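PDB 2VAP: cell division protein FtsZ 1 from Methanocaldococcus jannaschii, which probably assembles, in a GTP-dependent manner, into the contractile Z ring at the future division site, and binds and hydrolyses GTP as a homologue of tubulin. Local coordinates for residues 280-285 / 335-340; 295-300 / 317-322. All coordinates share one frame; numbering follows the deposited sequence.

Overall arrangement
Both contacts belong to the C-terminal domain of FtsZ and meet on its four-stranded mixed sheet, where strand 284-291 lies between strands 331-338 and 316-323. Contact 1 joins strands 284-291 and 331-338; contact 2 sets the start of helix 297-310 against strand 316-323, completing a beta-alpha-beta unit with strand 284-291. Their centres are about 18 Å apart, yet they touch directly. Ala285 O and Ile318 N, at 3.0 Å, probably form a hydrogen bond of the sheet, while Ala285 CB packs 4.1 Å from Ile317 CG1. Neither contact belongs to the nucleotide site, whose GDP is bound by residues between 46 and 215.

Contact 1. Residues 280-285 / 335-340; sequences DGATGA and LVITGV
A classic beta bulge marks the start of strand 284-291, where Thr283 and Gly284 both face Thr338 near the end of the antiparallel strand 331-338. Thr338 O takes the two successive amides: Thr283 N at 3.1 Å in a fairly straight bond (159° at the hydrogen), and Gly284 N in a weak bond of 3.5 Å. The return bond runs from Thr338 N to Gly284 O at 2.9 Å, with the donor 48° out of the carbonyl plane. Thr338 OG1 sits between its own backbone N and carbonyl carbon (chi1 64°), which lays it over Gly284, 3.2 Å from Gly284 C.

One residue further on, the regular sheet takes over. Ala285 and Ile337 form a non-hydrogen-bonded pair, and Ala285 CA makes a CA-H...O contact with Val336 O at 3.2 Å. These are central strands of the mixed sheet: strand 331-338 has strand 249-256 along its other edge, and strand 284-291 has strand 316-323. On the face carrying Ala285 and Ile337, the isoleucine branches divide the work. Its CG2, anti to the backbone N, presses on Ala282 CB at 3.2 Å, tighter than ordinary van der Waals contact, whereas CD1 reaches Ala285 CB at 3.8 Å. Leu311 touches both Ala285 and Ile337. Past the bulge, Gly339 adopts a positive phi as the chain leaves its strand. Two acceptors, Gly281 O and Gly339 O, come within 3.0 Å of each other there, and Val340 CG1 packs beside Ala282.

Contact 2. Residues 295-300 / 317-322; sequences LTLEEA and IIWGAT
Glu299 N donates to Thr296 OG1 at 3.1 Å (154° at the hydrogen), fixing the first turn of helix 297-310 from which Leu297 and Ala300 meet Trp319. Thr296 is the N-cap, and the reciprocal bond, Thr296 N to Glu299 OE2 at 3.2 Å, completes a capping box. That acceptor offers its anti lone pair, and the other oxygen of the carboxylate, OE1, forms a salt bridge with Arg261.

The helix start packs on strand 316-323, the last element of a beta-alpha-beta crossover that begins with strand 284-291. Trp319 CG lies between the backbone N and the carbonyl carbon (chi1 70°), and the indole presents its six-membered ring to the helix. Leu297 comes in at about a right angle, with CD1 3.7 Å from Trp319 CH2, at the ring edge and near its plane. Ala300 CB reaches Trp319 CZ3 at 3.7 Å, approaching obliquely, and also faces Ala321 CB at 4.0 Å. Just before the helix, Leu295 sends CD2 to Thr322 O, 3.6 Å away, and more loosely to Ala321. Ile232 touches both Leu297 and Trp319, while Thr322 OG1 is hydrogen-bonded to His288.

The side chains of Thr296 and Glu299 bond within the capping box; between the two segments, methyl groups meet the indole, Ala321 CB and one carbonyl oxygen, so the contact rests on van der Waals fit and carries no directional polar bond.

Contact 1. Residues 280-285 / 335-340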
loop_
_atom_site.group_PDB
_atom_site.type_symbol
_atom_site.label_atom_id
_atom_site.label_comp_id
_atom_site.label_asym_id
_atom_site.label_seq_id
_atom_site.Cartn_x
_atom_site.Cartn_y
_atom_site.Cartn_z
ATOM N N ASP A 280 -12.550 -4.450 -15.933
ATOM C CA ASP A 280 -12.938 -3.667 -17.106
ATOM C C ASP A 280 -13.307 -2.229 -16.735
ATOM O O ASP A 280 -13.267 -1.334 -17.581
ATOM C CB ASP A 280 -14.105 -4.337 -17.842
ATOM C CG ASP A 280 -13.719 -5.669 -18.468
ATOM O OD1 ASP A 280 -14.517 -6.624 -18.364
ATOM O OD2 ASP A 280 -12.624 -5.765 -19.063
ATOM N N GLY A 281 -13.659 -2.018 -15.467
ATOM C CA GLY A 281 -14.014 -0.692 -14.962
ATOM C C GLY A 281 -12.822 0.149 -14.539
ATOM O O GLY A 281 -12.988 1.268 -14.048
ATOM N N ALA A 282 -11.619 -0.391 -14.731
ATOM C CA ALA A 282 -10.379 0.294 -14.374
ATOM C C ALA A 282 -10.053 1.429 -15.337
ATOM O O ALA A 282 -10.239 1.302 -16.549
ATOM C CB ALA A 282 -9.233 -0.692 -14.331
ATOM N N THR A 283 -9.555 2.532 -14.783
ATOM C CA THR A 283 -9.161 3.698 -15.574
ATOM C C THR A 283 -7.652 3.937 -15.514
ATOM O O THR A 283 -7.118 4.790 -16.228
ATOM C CB THR A 283 -9.907 4.977 -15.123
ATOM O OG1 THR A 283 -9.695 5.193 -13.723
ATOM C CG2 THR A 283 -11.403 4.857 -15.398
ATOM N N GLY A 284 -6.969 3.178 -14.659
ATOM C CA GLY A 284 -5.521 3.291 -14.510
ATOM C C GLY A 284 -4.894 2.067 -13.870
ATOM O O GLY A 284 -5.595 1.216 -13.317
ATOM N N ALA A 285 -3.568 1.983 -13.949
ATOM C CA ALA A 285 -2.827 0.861 -13.378
ATOM C C ALA A 285 -1.371 1.203 -13.101
ATOM O O ALA A 285 -0.742 1.949 -13.854
ATOM C CB ALA A 285 -2.910 -0.360 -14.292
ATOM N N LEU A 335 0.443 -5.795 -9.475
ATOM C CA LEU A 335 -0.478 -4.989 -10.256
ATOM C C LEU A 335 -1.400 -4.224 -9.313
ATOM O O LEU A 335 -2.036 -4.820 -8.443
ATOM C CB LEU A 335 -1.290 -5.887 -11.197
ATOM C CG LEU A 335 -2.318 -5.259 -12.144
ATOM C CD1 LEU A 335 -1.649 -4.393 -13.202
ATOM C CD2 LEU A 335 -3.156 -6.346 -12.795
ATOM N N VAL A 336 -1.449 -2.904 -9.476
ATOM C CA VAL A 336 -2.370 -2.064 -8.717
ATOM C C VAL A 336 -3.313 -1.376 -9.698
ATOM O O VAL A 336 -2.902 -0.505 -10.466
ATOM C CB VAL A 336 -1.633 -1.022 -7.833
ATOM C CG1 VAL A 336 -2.634 -0.170 -7.055
ATOM C CG2 VAL A 336 -0.671 -1.710 -6.873
ATOM N N ILE A 337 -4.575 -1.792 -9.666
ATOM C CA ILE A 337 -5.597 -1.314 -10.591
ATOM C C ILE A 337 -6.414 -0.203 -9.932
ATOM O O ILE A 337 -6.957 -0.397 -8.845
ATOM C CB ILE A 337 -6.520 -2.488 -11.028
ATOM C CG1 ILE A 337 -5.729 -3.554 -11.808
ATOM C CG2 ILE A 337 -7.720 -1.993 -11.816
ATOM C CD1 ILE A 337 -5.208 -3.111 -13.168
ATOM N N THR A 338 -6.504 0.950 -10.593
ATOM C CA THR A 338 -7.156 2.131 -10.011
ATOM C C THR A 338 -8.455 2.522 -10.719
ATOM O O THR A 338 -8.710 2.108 -11.853
ATOM C CB THR A 338 -6.207 3.358 -9.985
ATOM O OG1 THR A 338 -5.884 3.749 -11.326
ATOM C CG2 THR A 338 -4.923 3.046 -9.221
ATOM N N GLY A 339 -9.269 3.323 -10.031
ATOM C CA GLY A 339 -10.517 3.847 -10.585
ATOM C C GLY A 339 -11.642 2.834 -10.691
ATOM O O GLY A 339 -12.484 2.932 -11.586
ATOM N N VAL A 340 -11.669 1.868 -9.773
ATOM C CA VAL A 340 -12.665 0.789 -9.814
ATOM C C VAL A 340 -13.907 1.048 -8.950
ATOM O O VAL A 340 -14.745 0.156 -8.784
ATOM C CB VAL A 340 -12.053 -0.602 -9.463
ATOM C CG1 VAL A 340 -11.015 -1.012 -10.499
ATOM C CG2 VAL A 340 -11.464 -0.617 -8.052
#

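Contact 2. Residues 295-300 / 317-322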
loop_
_atom_site.group_PDB
_atom_site.type_symbol
_atom_site.label_atom_id
_atom_site.label_comp_id
_atom_site.label_asym_id
_atom_site.label_seq_id
_atom_site.Cartn_x
_atom_site.Cartn_y
_atom_site.Cartn_z
ATOM N N LEU A 295 16.681 -10.676 -15.169
ATOM C CA LEU A 295 15.449 -10.059 -15.667
ATOM C C LEU A 295 15.752 -9.175 -16.874
ATOM O O LEU A 295 16.704 -8.391 -16.857
ATOM C CB LEU A 295 14.763 -9.241 -14.563
ATOM C CG LEU A 295 13.460 -8.497 -14.886
ATOM C CD1 LEU A 295 12.285 -9.458 -15.048
ATOM C CD2 LEU A 295 13.156 -7.461 -13.814
ATOM N N THR A 296 14.945 -9.314 -17.923
ATOM C CA THR A 296 15.135 -8.541 -19.148
ATOM C C THR A 296 14.014 -7.527 -19.360
ATOM O O THR A 296 12.910 -7.687 -18.830
ATOM C CB THR A 296 15.226 -9.450 -20.399
ATOM O OG1 THR A 296 13.973 -10.115 -20.606
ATOM C CG2 THR A 296 16.338 -10.483 -20.245
ATOM N N LEU A 297 14.312 -6.491 -20.143
ATOM C CA LEU A 297 13.315 -5.506 -20.557
ATOM C C LEU A 297 12.196 -6.167 -21.364
ATOM O O LEU A 297 11.032 -5.778 -21.255
ATOM C CB LEU A 297 13.975 -4.386 -21.373
ATOM C CG LEU A 297 13.107 -3.244 -21.919
ATOM C CD1 LEU A 297 12.558 -2.372 -20.799
ATOM C CD2 LEU A 297 13.891 -2.403 -22.912
ATOM N N GLU A 298 12.561 -7.172 -22.162
ATOM C CA GLU A 298 11.602 -7.934 -22.968
ATOM C C GLU A 298 10.553 -8.626 -22.098
ATOM O O GLU A 298 9.368 -8.643 -22.443
ATOM C CB GLU A 298 12.326 -8.963 -23.847
ATOM C CG GLU A 298 13.082 -8.371 -25.040
ATOM C CD GLU A 298 14.401 -7.710 -24.660
ATOM O OE1 GLU A 298 14.998 -8.090 -23.630
ATOM O OE2 GLU A 298 14.845 -6.806 -25.399
ATOM N N GLU A 299 10.997 -9.187 -20.974
ATOM C CA GLU A 299 10.103 -9.812 -19.998
ATOM C C GLU A 299 9.144 -8.793 -19.389
ATOM O O GLU A 299 7.939 -9.043 -19.299
ATOM C CB GLU A 299 10.904 -10.504 -18.891
ATOM C CG GLU A 299 11.488 -11.849 -19.292
ATOM C CD GLU A 299 12.229 -12.526 -18.155
ATOM O OE1 GLU A 299 11.828 -13.644 -17.774
ATOM O OE2 GLU A 299 13.207 -11.943 -17.639
ATOM N N ALA A 300 9.687 -7.646 -18.982
ATOM C CA ALA A 300 8.892 -6.557 -18.415
ATOM C C ALA A 300 7.866 -6.029 -19.418
ATOM O O ALA A 300 6.706 -5.813 -19.066
ATOM C CB ALA A 300 9.797 -5.433 -17.927
ATOM N N ILE A 317 -1.526 3.610 -17.898
ATOM C CA ILE A 317 -0.695 2.580 -17.279
ATOM C C ILE A 317 0.738 3.070 -17.069
ATOM O O ILE A 317 1.395 3.523 -18.009
ATOM C CB ILE A 317 -0.713 1.269 -18.108
ATOM C CG1 ILE A 317 -2.136 0.698 -18.166
ATOM C CG2 ILE A 317 0.252 0.239 -17.524
ATOM C CD1 ILE A 317 -2.378 -0.272 -19.304
ATOM N N ILE A 318 1.201 2.980 -15.824
ATOM C CA ILE A 318 2.572 3.332 -15.462
ATOM C C ILE A 318 3.280 2.085 -14.932
ATOM O O ILE A 318 2.716 1.343 -14.128
ATOM C CB ILE A 318 2.607 4.486 -14.419
ATOM C CG1 ILE A 318 2.065 5.793 -15.024
ATOM C CG2 ILE A 318 4.010 4.684 -13.849
ATOM C CD1 ILE A 318 2.804 6.311 -16.260
ATOM N N TRP A 319 4.511 1.860 -15.385
ATOM C CA TRP A 319 5.222 0.620 -15.078
ATOM C C TRP A 319 6.700 0.818 -14.747
ATOM O O TRP A 319 7.328 1.785 -15.181
ATOM C CB TRP A 319 5.081 -0.366 -16.241
ATOM C CG TRP A 319 5.844 0.039 -17.468
ATOM C CD1 TRP A 319 5.489 0.995 -18.376
ATOM C CD2 TRP A 319 7.092 -0.499 -17.918
ATOM N NE1 TRP A 319 6.440 1.087 -19.364
ATOM C CE2 TRP A 319 7.434 0.180 -19.109
ATOM C CE3 TRP A 319 7.955 -1.492 -17.434
ATOM C CZ2 TRP A 319 8.603 -0.100 -19.821
ATOM C CZ3 TRP A 319 9.116 -1.771 -18.145
ATOM C CH2 TRP A 319 9.426 -1.078 -19.328
ATOM N N GLY A 320 7.241 -0.117 -13.974
ATOM C CA GLY A 320 8.663 -0.152 -13.659
ATOM C C GLY A 320 9.154 -1.581 -13.523
ATOM O O GLY A 320 8.353 -2.516 -13.436
ATOM N N ALA A 321 10.472 -1.747 -13.513
ATOM C CA ALA A 321 11.086 -3.063 -13.362
ATOM C C ALA A 321 12.343 -2.967 -12.507
ATOM O O ALA A 321 13.215 -2.137 -12.768
ATOM C CB ALA A 321 11.406 -3.667 -14.725
ATOM N N THR A 322 12.419 -3.810 -11.478
ATOM C CA THR A 322 13.559 -3.820 -10.558
ATOM C C THR A 322 14.062 -5.236 -10.299
ATOM O O THR A 322 13.327 -6.212 -10.480
ATOM C CB THR A 322 13.216 -3.173 -9.191
ATOM O OG1 THR A 322 12.194 -3.938 -8.535
ATOM C CG2 THR A 322 12.756 -1.728 -9.358
#